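Local structure of trypanothione-dependent glyoxalase I (Leishmania major, 2C21) at residues S6-L10 / E55-T59; F25-L30 / D94-V100; S108-A112 / L124-M130. The protein is a dimeric, nickel-binding glyoxalase of the glyoxalase/bleomycin resistance protein/dioxygenase superfamily, each subunit pairing two modules of one helix and four strands. All blocks are in the same frame, centred on the assembly; numbering follows the deposited sequence.

Contact 1: residues S6-L10 / E55-T59; sequences SRRML and EMSST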
loop_
_atom_site.group_PDB
_atom_site.type_symbol
_atom_site.label_atom_id
_atom_site.label_comp_id
_atom_site.label_asym_id
_atom_site.label_seq_id
_atom_site.Cartn_x
_atom_site.Cartn_y
_atom_site.Cartn_z
ATOM N N SER A 6 12.551 13.787 7.144
ATOM C CA SER A 6 12.594 12.406 6.569
ATOM C C SER A 6 11.303 11.632 6.847
ATOM O O SER A 6 10.859 11.532 7.999
ATOM C CB SER A 6 13.783 11.638 7.137
ATOM O OG SER A 6 14.045 10.478 6.364
ATOM N N ARG A 7 10.694 11.108 5.783
ATOM C CA ARG A 7 9.454 10.358 5.883
ATOM C C ARG A 7 9.546 9.117 5.029
ATOM O O ARG A 7 10.347 9.054 4.103
ATOM C CB ARG A 7 8.270 11.216 5.446
ATOM C CG ARG A 7 8.154 12.471 6.241
ATOM C CD ARG A 7 6.907 13.275 5.924
ATOM N NE ARG A 7 6.897 14.455 6.783
ATOM C CZ ARG A 7 6.277 15.600 6.520
ATOM N NH1 ARG A 7 5.556 15.748 5.422
ATOM N NH2 ARG A 7 6.368 16.602 7.374
ATOM N N ARG A 8 8.714 8.134 5.344
ATOM C CA ARG A 8 8.751 6.855 4.667
ATOM C C ARG A 8 7.384 6.187 4.716
ATOM O O ARG A 8 6.692 6.255 5.724
ATOM C CB ARG A 8 9.822 5.951 5.304
ATOM C CG ARG A 8 10.065 4.638 4.573
ATOM C CD ARG A 8 11.310 3.920 5.119
ATOM N NE ARG A 8 11.199 3.611 6.554
ATOM C CZ ARG A 8 10.882 2.423 7.081
ATOM N NH1 ARG A 8 10.655 1.359 6.321
ATOM N NH2 ARG A 8 10.814 2.284 8.409
ATOM N N MET A 9 6.999 5.575 3.600
ATOM C CA MET A 9 5.824 4.695 3.531
ATOM C C MET A 9 6.094 3.460 4.371
ATOM O O MET A 9 7.077 2.737 4.114
ATOM C CB MET A 9 5.528 4.351 2.068
ATOM C CG MET A 9 4.333 3.492 1.863
ATOM S SD MET A 9 3.823 3.373 0.138
ATOM C CE MET A 9 3.147 5.010 -0.069
ATOM N N LEU A 10 5.251 3.205 5.371
ATOM C CA LEU A 10 5.514 2.086 6.287
ATOM C C LEU A 10 4.743 0.827 5.952
ATOM O O LEU A 10 5.300 -0.276 5.955
ATOM C CB LEU A 10 5.223 2.491 7.725
ATOM C CG LEU A 10 6.056 3.654 8.246
ATOM C CD1 LEU A 10 5.798 3.802 9.729
ATOM C CD2 LEU A 10 7.567 3.505 7.980
ATOM N N GLU A 55 9.877 -4.303 9.243
ATOM C CA GLU A 55 9.344 -2.948 9.115
ATOM C C GLU A 55 10.434 -1.885 9.143
ATOM O O GLU A 55 10.247 -0.825 8.577
ATOM C CB GLU A 55 8.318 -2.666 10.202
ATOM C CG GLU A 55 7.011 -3.384 9.987
ATOM C CD GLU A 55 6.238 -3.525 11.254
ATOM O OE1 GLU A 55 5.433 -2.615 11.581
ATOM O OE2 GLU A 55 6.476 -4.530 11.950
ATOM N N MET A 56 11.574 -2.171 9.772
ATOM C CA MET A 56 12.649 -1.192 9.931
ATOM C C MET A 56 13.314 -0.855 8.596
ATOM O O MET A 56 13.855 0.236 8.433
ATOM C CB MET A 56 13.722 -1.704 10.926
ATOM C CG MET A 56 13.222 -1.943 12.348
ATOM S SD MET A 56 12.297 -3.488 12.544
ATOM C CE MET A 56 13.652 -4.649 12.740
ATOM N N SER A 57 13.264 -1.787 7.649
ATOM C CA SER A 57 13.905 -1.601 6.342
ATOM C C SER A 57 12.983 -1.810 5.131
ATOM O O SER A 57 13.442 -1.752 3.995
ATOM C CB SER A 57 15.084 -2.561 6.245
ATOM O OG SER A 57 14.635 -3.902 6.370
ATOM N N SER A 58 11.698 -2.058 5.372
ATOM C CA SER A 58 10.750 -2.456 4.330
ATOM C C SER A 58 9.407 -1.819 4.559
ATOM O O SER A 58 9.065 -1.472 5.692
ATOM C CB SER A 58 10.478 -3.956 4.340
ATOM O OG SER A 58 11.650 -4.704 4.227
ATOM N N THR A 59 8.648 -1.722 3.473
ATOM C CA THR A 59 7.235 -1.334 3.500
ATOM C C THR A 59 6.435 -2.635 3.436
ATOM O O THR A 59 6.671 -3.495 2.572
ATOM C CB THR A 59 6.922 -0.398 2.320
ATOM O OG1 THR A 59 7.773 0.753 2.411
ATOM C CG2 THR A 59 5.464 0.055 2.324
HETATM O O HOH W 1 10.484 0.998 3.346
HETATM O O HOH W 2 7.346 -0.305 7.904
#

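Contact 2: residues F25-L30 / D94-V100; sequences FYTERL and DMRKHDV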
loop_
_atom_site.group_PDB
_atom_site.type_symbol
_atom_site.label_atom_id
_atom_site.label_comp_id
_atom_site.label_asym_id
_atom_site.label_seq_id
_atom_site.Cartn_x
_atom_site.Cartn_y
_atom_site.Cartn_z
ATOM N N PHE A 25 -1.804 -17.746 2.084
ATOM C CA PHE A 25 -1.629 -17.137 0.781
ATOM C C PHE A 25 -0.364 -16.253 0.700
ATOM O O PHE A 25 0.484 -16.460 -0.160
ATOM C CB PHE A 25 -2.867 -16.309 0.429
ATOM C CG PHE A 25 -2.770 -15.633 -0.900
ATOM C CD1 PHE A 25 -3.069 -16.324 -2.067
ATOM C CD2 PHE A 25 -2.350 -14.315 -0.985
ATOM C CE1 PHE A 25 -2.968 -15.712 -3.291
ATOM C CE2 PHE A 25 -2.237 -13.690 -2.207
ATOM C CZ PHE A 25 -2.541 -14.385 -3.370
ATOM N N TYR A 26 -0.233 -15.272 1.588
ATOM C CA TYR A 26 0.859 -14.301 1.469
ATOM C C TYR A 26 2.225 -14.919 1.766
ATOM O O TYR A 26 3.230 -14.490 1.199
ATOM C CB TYR A 26 0.595 -13.024 2.310
ATOM C CG TYR A 26 -0.481 -12.147 1.698
ATOM C CD1 TYR A 26 -0.215 -11.375 0.574
ATOM C CD2 TYR A 26 -1.771 -12.121 2.220
ATOM C CE1 TYR A 26 -1.217 -10.591 -0.026
ATOM C CE2 TYR A 26 -2.762 -11.340 1.650
ATOM C CZ TYR A 26 -2.490 -10.573 0.531
ATOM O OH TYR A 26 -3.493 -9.804 -0.043
ATOM N N THR A 27 2.266 -15.934 2.620
ATOM C CA THR A 27 3.520 -16.650 2.886
ATOM C C THR A 27 3.825 -17.705 1.816
ATOM O O THR A 27 4.841 -17.614 1.127
ATOM C CB THR A 27 3.528 -17.271 4.310
ATOM O OG1 THR A 27 2.447 -18.201 4.447
ATOM C CG2 THR A 27 3.365 -16.180 5.349
ATOM N N GLU A 28 2.945 -18.691 1.668
ATOM C CA GLU A 28 3.216 -19.824 0.777
ATOM C C GLU A 28 3.114 -19.458 -0.704
ATOM O O GLU A 28 3.928 -19.916 -1.507
ATOM C CB GLU A 28 2.302 -21.019 1.086
ATOM C CG GLU A 28 2.437 -21.555 2.517
ATOM C CD GLU A 28 1.549 -22.759 2.768
ATOM O OE1 GLU A 28 0.825 -23.171 1.833
ATOM O OE2 GLU A 28 1.570 -23.294 3.908
ATOM N N ARG A 29 2.132 -18.640 -1.071
ATOM C CA ARG A 29 1.976 -18.257 -2.483
ATOM C C ARG A 29 2.865 -17.074 -2.880
ATOM O O ARG A 29 3.364 -17.042 -3.996
ATOM C CB ARG A 29 0.506 -17.982 -2.850
ATOM C CG ARG A 29 -0.476 -19.114 -2.494
ATOM C CD ARG A 29 -0.542 -20.254 -3.538
ATOM N NE ARG A 29 0.753 -20.896 -3.794
ATOM C CZ ARG A 29 1.286 -21.894 -3.083
ATOM N NH1 ARG A 29 0.665 -22.407 -2.028
ATOM N NH2 ARG A 29 2.469 -22.377 -3.428
ATOM N N LEU A 30 3.074 -16.108 -1.985
ATOM C CA LEU A 30 3.814 -14.893 -2.355
ATOM C C LEU A 30 5.231 -14.764 -1.778
ATOM O O LEU A 30 5.999 -13.915 -2.237
ATOM C CB LEU A 30 2.963 -13.643 -2.070
ATOM C CG LEU A 30 1.871 -13.432 -3.123
ATOM C CD1 LEU A 30 0.819 -12.456 -2.686
ATOM C CD2 LEU A 30 2.491 -12.978 -4.441
ATOM N N ASP A 94 2.601 -21.324 -10.872
ATOM C CA ASP A 94 2.538 -21.854 -9.510
ATOM C C ASP A 94 1.223 -21.514 -8.805
ATOM O O ASP A 94 0.638 -22.361 -8.129
ATOM C CB ASP A 94 3.690 -21.324 -8.659
ATOM C CG ASP A 94 3.842 -22.092 -7.358
ATOM O OD1 ASP A 94 3.969 -23.331 -7.423
ATOM O OD2 ASP A 94 3.822 -21.463 -6.280
ATOM N N MET A 95 0.773 -20.273 -8.969
ATOM C CA MET A 95 -0.491 -19.826 -8.385
ATOM C C MET A 95 -1.673 -20.632 -8.922
ATOM O O MET A 95 -2.451 -21.214 -8.150
ATOM C CB MET A 95 -0.709 -18.343 -8.703
ATOM C CG MET A 95 0.273 -17.394 -8.037
ATOM S SD MET A 95 -0.494 -16.512 -6.661
ATOM C CE MET A 95 0.871 -15.480 -6.137
ATOM N N ARG A 96 -1.782 -20.691 -10.248
ATOM C CA ARG A 96 -2.879 -21.421 -10.886
ATOM C C ARG A 96 -2.934 -22.890 -10.416
ATOM O O ARG A 96 -4.023 -23.459 -10.293
ATOM C CB ARG A 96 -2.728 -21.355 -12.410
ATOM C CG ARG A 96 -4.001 -21.645 -13.199
ATOM C CD ARG A 96 -3.702 -21.855 -14.685
ATOM N NE ARG A 96 -2.987 -20.725 -15.283
ATOM C CZ ARG A 96 -3.550 -19.572 -15.649
ATOM N NH1 ARG A 96 -4.853 -19.356 -15.479
ATOM N NH2 ARG A 96 -2.803 -18.616 -16.182
ATOM N N LYS A 97 -1.768 -23.484 -10.141
ATOM C CA LYS A 97 -1.704 -24.839 -9.561
ATOM C C LYS A 97 -2.443 -24.944 -8.218
ATOM O O LYS A 97 -3.056 -25.967 -7.915
ATOM C CB LYS A 97 -0.242 -25.295 -9.397
ATOM C CG LYS A 97 -0.068 -26.722 -8.860
ATOM C CD LYS A 97 1.316 -27.295 -9.165
ATOM C CE LYS A 97 1.444 -28.747 -8.657
ATOM N NZ LYS A 97 2.367 -29.624 -9.458
ATOM N N HIS A 98 -2.388 -23.877 -7.429
ATOM C CA HIS A 98 -3.009 -23.849 -6.107
ATOM C C HIS A 98 -4.377 -23.143 -6.091
ATOM O O HIS A 98 -4.828 -22.682 -5.050
ATOM C CB HIS A 98 -2.018 -23.241 -5.104
ATOM C CG HIS A 98 -0.846 -24.133 -4.828
ATOM N ND1 HIS A 98 0.249 -24.206 -5.662
ATOM C CD2 HIS A 98 -0.627 -25.036 -3.842
ATOM C CE1 HIS A 98 1.102 -25.102 -5.192
ATOM N NE2 HIS A 98 0.594 -25.618 -4.088
ATOM N N ASP A 99 -5.041 -23.130 -7.249
ATOM C CA ASP A 99 -6.403 -22.601 -7.433
ATOM C C ASP A 99 -6.556 -21.109 -7.135
ATOM O O ASP A 99 -7.660 -20.666 -6.824
ATOM C CB ASP A 99 -7.441 -23.383 -6.607
ATOM C CG ASP A 99 -7.521 -24.846 -6.977
ATOM O OD1 ASP A 99 -7.545 -25.179 -8.189
ATOM O OD2 ASP A 99 -7.594 -25.668 -6.038
ATOM N N VAL A 100 -5.475 -20.337 -7.235
ATOM C CA VAL A 100 -5.556 -18.886 -7.027
ATOM C C VAL A 100 -6.137 -18.247 -8.285
ATOM O O VAL A 100 -5.614 -18.480 -9.384
ATOM C CB VAL A 100 -4.179 -18.269 -6.752
ATOM C CG1 VAL A 100 -4.245 -16.746 -6.764
ATOM C CG2 VAL A 100 -3.641 -18.748 -5.417
#

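Contact 3: residues S108-A112 / L124-M130; sequences SGFMA and LLNEKTM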
loop_
_atom_site.group_PDB
_atom_site.type_symbol
_atom_site.label_atom_id
_atom_site.label_comp_id
_atom_site.label_asym_id
_atom_site.label_seq_id
_atom_site.Cartn_x
_atom_site.Cartn_y
_atom_site.Cartn_z
ATOM N N SER A 108 3.728 -11.261 -22.606
ATOM C CA SER A 108 5.149 -10.896 -22.540
ATOM C C SER A 108 5.844 -11.355 -21.254
ATOM O O SER A 108 7.054 -11.600 -21.263
ATOM C CB SER A 108 5.326 -9.381 -22.732
ATOM O OG SER A 108 5.042 -8.653 -21.554
ATOM N N GLY A 109 5.079 -11.476 -20.165
ATOM C CA GLY A 109 5.619 -11.830 -18.848
ATOM C C GLY A 109 5.909 -10.616 -17.978
ATOM O O GLY A 109 6.530 -10.742 -16.925
ATOM N N PHE A 110 5.454 -9.439 -18.403
ATOM C CA PHE A 110 5.702 -8.203 -17.661
ATOM C C PHE A 110 4.763 -8.052 -16.459
ATOM O O PHE A 110 5.170 -7.582 -15.389
ATOM C CB PHE A 110 5.562 -6.984 -18.591
ATOM C CG PHE A 110 5.559 -5.665 -17.867
ATOM C CD1 PHE A 110 6.690 -5.227 -17.192
ATOM C CD2 PHE A 110 4.415 -4.872 -17.834
ATOM C CE1 PHE A 110 6.687 -4.018 -16.509
ATOM C CE2 PHE A 110 4.408 -3.655 -17.157
ATOM C CZ PHE A 110 5.544 -3.230 -16.493
ATOM N N MET A 111 3.511 -8.463 -16.637
ATOM C CA MET A 111 2.441 -8.103 -15.706
ATOM C C MET A 111 1.370 -9.182 -15.594
ATOM O O MET A 111 1.015 -9.828 -16.574
ATOM C CB MET A 111 1.812 -6.792 -16.177
ATOM C CG MET A 111 0.429 -6.465 -15.625
ATOM S SD MET A 111 -0.187 -4.870 -16.235
ATOM C CE MET A 111 0.330 -4.890 -17.948
ATOM N N ALA A 112 0.851 -9.365 -14.382
ATOM C CA ALA A 112 -0.316 -10.209 -14.163
ATOM C C ALA A 112 -1.082 -9.682 -12.979
ATOM O O ALA A 112 -0.540 -8.929 -12.169
ATOM C CB ALA A 112 0.090 -11.661 -13.935
ATOM N N LEU A 124 1.394 -8.433 -10.096
ATOM C CA LEU A 124 2.707 -9.025 -10.182
ATOM C C LEU A 124 3.432 -8.413 -11.362
ATOM O O LEU A 124 2.929 -8.437 -12.488
ATOM C CB LEU A 124 2.586 -10.535 -10.375
ATOM C CG LEU A 124 1.812 -11.257 -9.268
ATOM C CD1 LEU A 124 1.614 -12.723 -9.648
ATOM C CD2 LEU A 124 2.556 -11.124 -7.950
ATOM N N LEU A 125 4.609 -7.865 -11.099
ATOM C CA LEU A 125 5.391 -7.181 -12.113
ATOM C C LEU A 125 6.795 -7.739 -12.203
ATOM O O LEU A 125 7.434 -7.999 -11.189
ATOM C CB LEU A 125 5.500 -5.698 -11.786
ATOM C CG LEU A 125 4.199 -4.895 -11.790
ATOM C CD1 LEU A 125 4.514 -3.474 -11.357
ATOM C CD2 LEU A 125 3.549 -4.910 -13.162
ATOM N N ASN A 126 7.286 -7.898 -13.423
ATOM C CA ASN A 126 8.702 -8.170 -13.601
ATOM C C ASN A 126 9.480 -6.920 -13.184
ATOM O O ASN A 126 9.420 -5.884 -13.861
ATOM C CB ASN A 126 9.011 -8.540 -15.046
ATOM C CG ASN A 126 10.441 -8.983 -15.222
ATOM O OD1 ASN A 126 10.724 -10.171 -15.429
ATOM N ND2 ASN A 126 11.361 -8.034 -15.112
ATOM N N GLU A 127 10.200 -7.010 -12.071
ATOM C CA GLU A 127 10.732 -5.810 -11.428
ATOM C C GLU A 127 11.802 -5.158 -12.267
ATOM O O GLU A 127 11.866 -3.926 -12.320
ATOM C CB GLU A 127 11.284 -6.106 -10.036
ATOM C CG GLU A 127 11.910 -4.892 -9.371
ATOM C CD GLU A 127 12.298 -5.129 -7.913
ATOM O OE1 GLU A 127 12.045 -6.230 -7.367
ATOM O OE2 GLU A 127 12.864 -4.196 -7.308
ATOM N N LYS A 128 12.634 -5.983 -12.913
ATOM C CA LYS A 128 13.692 -5.492 -13.778
ATOM C C LYS A 128 13.092 -4.536 -14.809
ATOM O O LYS A 128 13.441 -3.344 -14.847
ATOM C CB LYS A 128 14.418 -6.670 -14.455
ATOM C CG LYS A 128 15.691 -6.321 -15.203
ATOM C CD LYS A 128 16.315 -7.582 -15.812
ATOM C CE LYS A 128 17.519 -7.275 -16.701
ATOM N NZ LYS A 128 17.147 -6.489 -17.920
ATOM N N THR A 129 12.157 -5.055 -15.604
ATOM C CA THR A 129 11.524 -4.299 -16.680
ATOM C C THR A 129 10.827 -3.056 -16.129
ATOM O O THR A 129 10.962 -1.968 -16.672
ATOM C CB THR A 129 10.504 -5.179 -17.454
ATOM O OG1 THR A 129 11.133 -6.392 -17.879
ATOM C CG2 THR A 129 9.965 -4.450 -18.670
ATOM N N MET A 130 10.101 -3.215 -15.029
ATOM C CA MET A 130 9.405 -2.083 -14.405
ATOM C C MET A 130 10.361 -0.937 -14.054
ATOM O O MET A 130 10.042 0.232 -14.278
ATOM C CB MET A 130 8.642 -2.542 -13.158
ATOM C CG MET A 130 7.862 -1.438 -12.447
ATOM S SD MET A 130 6.504 -0.764 -13.409
ATOM C CE MET A 130 5.537 0.037 -12.115
#

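Contact 1: residues S6-L10 / E55-T59
The guanidinium of Arg8 comes end-on against the backbone carbonyl of Glu55, with both terminal nitrogens converging on one oxygen. Arg8 NH1 and NH2 each stand 3.2 Å from Glu55 O, and that oxygen lies within 4° of the guanidinium plane, so the two-nitrogen grip on one atom helps fix the rotation of the group. The chain gets there with CG anti to the backbone N (chi1 -173°) and a single bend at chi3. NH1 also makes a weak bond to Ser58 O at 3.3 Å, while Met56 O lies over a face of the guanidinium. One arginine thus holds two carbonyls of a loop that has no regular structure, one of them weakly. Its NE is engaged elsewhere, in a salt bridge with Glu127 of the second subunit. Further along, the hydroxyl of Thr59 donates to Met9 O at 2.7 Å, from well above the carbonyl plane (40° out of it). A water accepts a hydrogen bond from Arg8 NH1 and donates one to Thr59 OG1, linking the two polar centres. The backbones close up at Leu10, where Thr59 CA makes a C-H...O contact of 3.3 Å with Leu10 O. A second water sits 2.8 Å from Leu10 O and near Glu55 O, though it has more acceptors around it than protons to offer. Glu55 turns its carboxylate to Arg36 in strand 33-40, the far edge of the same sheet. The contact lies where strand 8-15 starts to run parallel to strand 60-66, a pairing taken up by Leu10 and Val60, and the loop leads in from strand 45-51. Beyond Arg8 the sheet carries on antiparallel into a strand of the second subunit.

Contact 2: residues F25-L30 / D94-V100
Arg29 NH2 donates to Asp94 OD2 at 3.3 Å in a nearly straight salt bridge (N-H...O 168°), joining the ends of helices 19-29 and 88-97, the equivalent helices of the two beta-alpha-beta-beta-beta modules of the glyoxalase fold. The oxygen is met on its syn side and lies close to the guanidinium plane, but the carboxylate itself is steeply inclined to that plane. The same guanidinium lies flat on the ring of His98 in a parallel stack, with centres 3.6 Å apart and planes at only 4°. His98 is held for this role by its own helix: ND1 donates to Asp94 O at 3.1 Å, in the plane of the imidazole. Asp94 therefore works twice, bonding the arginine with its carboxylate and setting the ring beneath it with its carbonyl. Glu28 OE1 joins the network by a long link to Arg29 NH1 and is shared with Lys24. Bends at chi2 (-83°) and chi3 fold the arginine over His98, leaving NE buried without a hydrogen-bond partner in the model. The negative charge of Asp94 and the stacked cation would probably push the ionisation of His98 in opposing directions. Just past His98 a Schellman motif closes helix 88-97, with Asp99 at positive phi and Val100 N returning to Met95 O, which brings Val100 round to face the other helix. Beneath the polar layer the contact becomes apolar. Met95 has two conformers; in one of them SD lies obliquely 5.2 Å from the Phe25 centroid, so this Met-aromatic contact is less certain. Val100 CG2 packs 3.9 Å from Arg29 CD, and Phe25 CE1 touches both Val100 methyls, CG1 and CG2, at 3.8 Å each.

Contact 3: residues S108-A112 / L124-M130
Phe110 extends its ring from the mouth of a beta hairpin onto the first turn of helix 127-141. With CG anti to the backbone N (chi1 170°), the ring reaches two helix residues: CD1 is 3.7 Å from Thr129 CG2, and CZ is 4.1 Å from Met130 SD. The sulfur lies at the rim, a Met-aromatic contact, while Leu125 CD2 sits 4.2 Å above one face, offset from the centre. Met130, bent at chi2, brings its sulfur back to that rim. Leu125 also lays CD2 against Met111 CB; the rest of Met111 heads away. On the other side of the sheet Ala112 and Leu124 pair, against helix 88-97. Their backbones exchange two hydrogen bonds, Ala112 N to Leu124 O at 3.0 Å and Leu124 N to Ala112 O at 2.9 Å. Asn126 N also donates to Phe110 O at 2.9 Å; Asn126 is the N-cap residue of helix 127-141. Before it, Ser108 OG accepts from Phe110 N in an ST turn. Backbone bonds thus set the register of the strands, while nonpolar contacts around one aromatic ring probably help fix how the helix leaves them.

Contacts 2 and 3 touch directly, Leu30 CD2 lying 4.0 Å from Leu124 CD2, although their centres are about 18 Å apart. Contact 1 stands off on its own, its centre about 27 Å from that of contact 2 and about 24 Å from that of contact 3, and meets them through the dimer: Arg7 reaches Leu30 O of the second subunit, and Leu10 packs on Leu125 of that subunit. Of the nickel ligands, His11 and Glu62 lie on strands 8-15 and 60-66, Glu123 just before 124-130, and His80 on neighbouring strand 78-85; as in related glyoxalases, the halves probably combine across the interface. The side chain of Leu125 is about 5 Å from nickel, that of Leu30 about 14 Å.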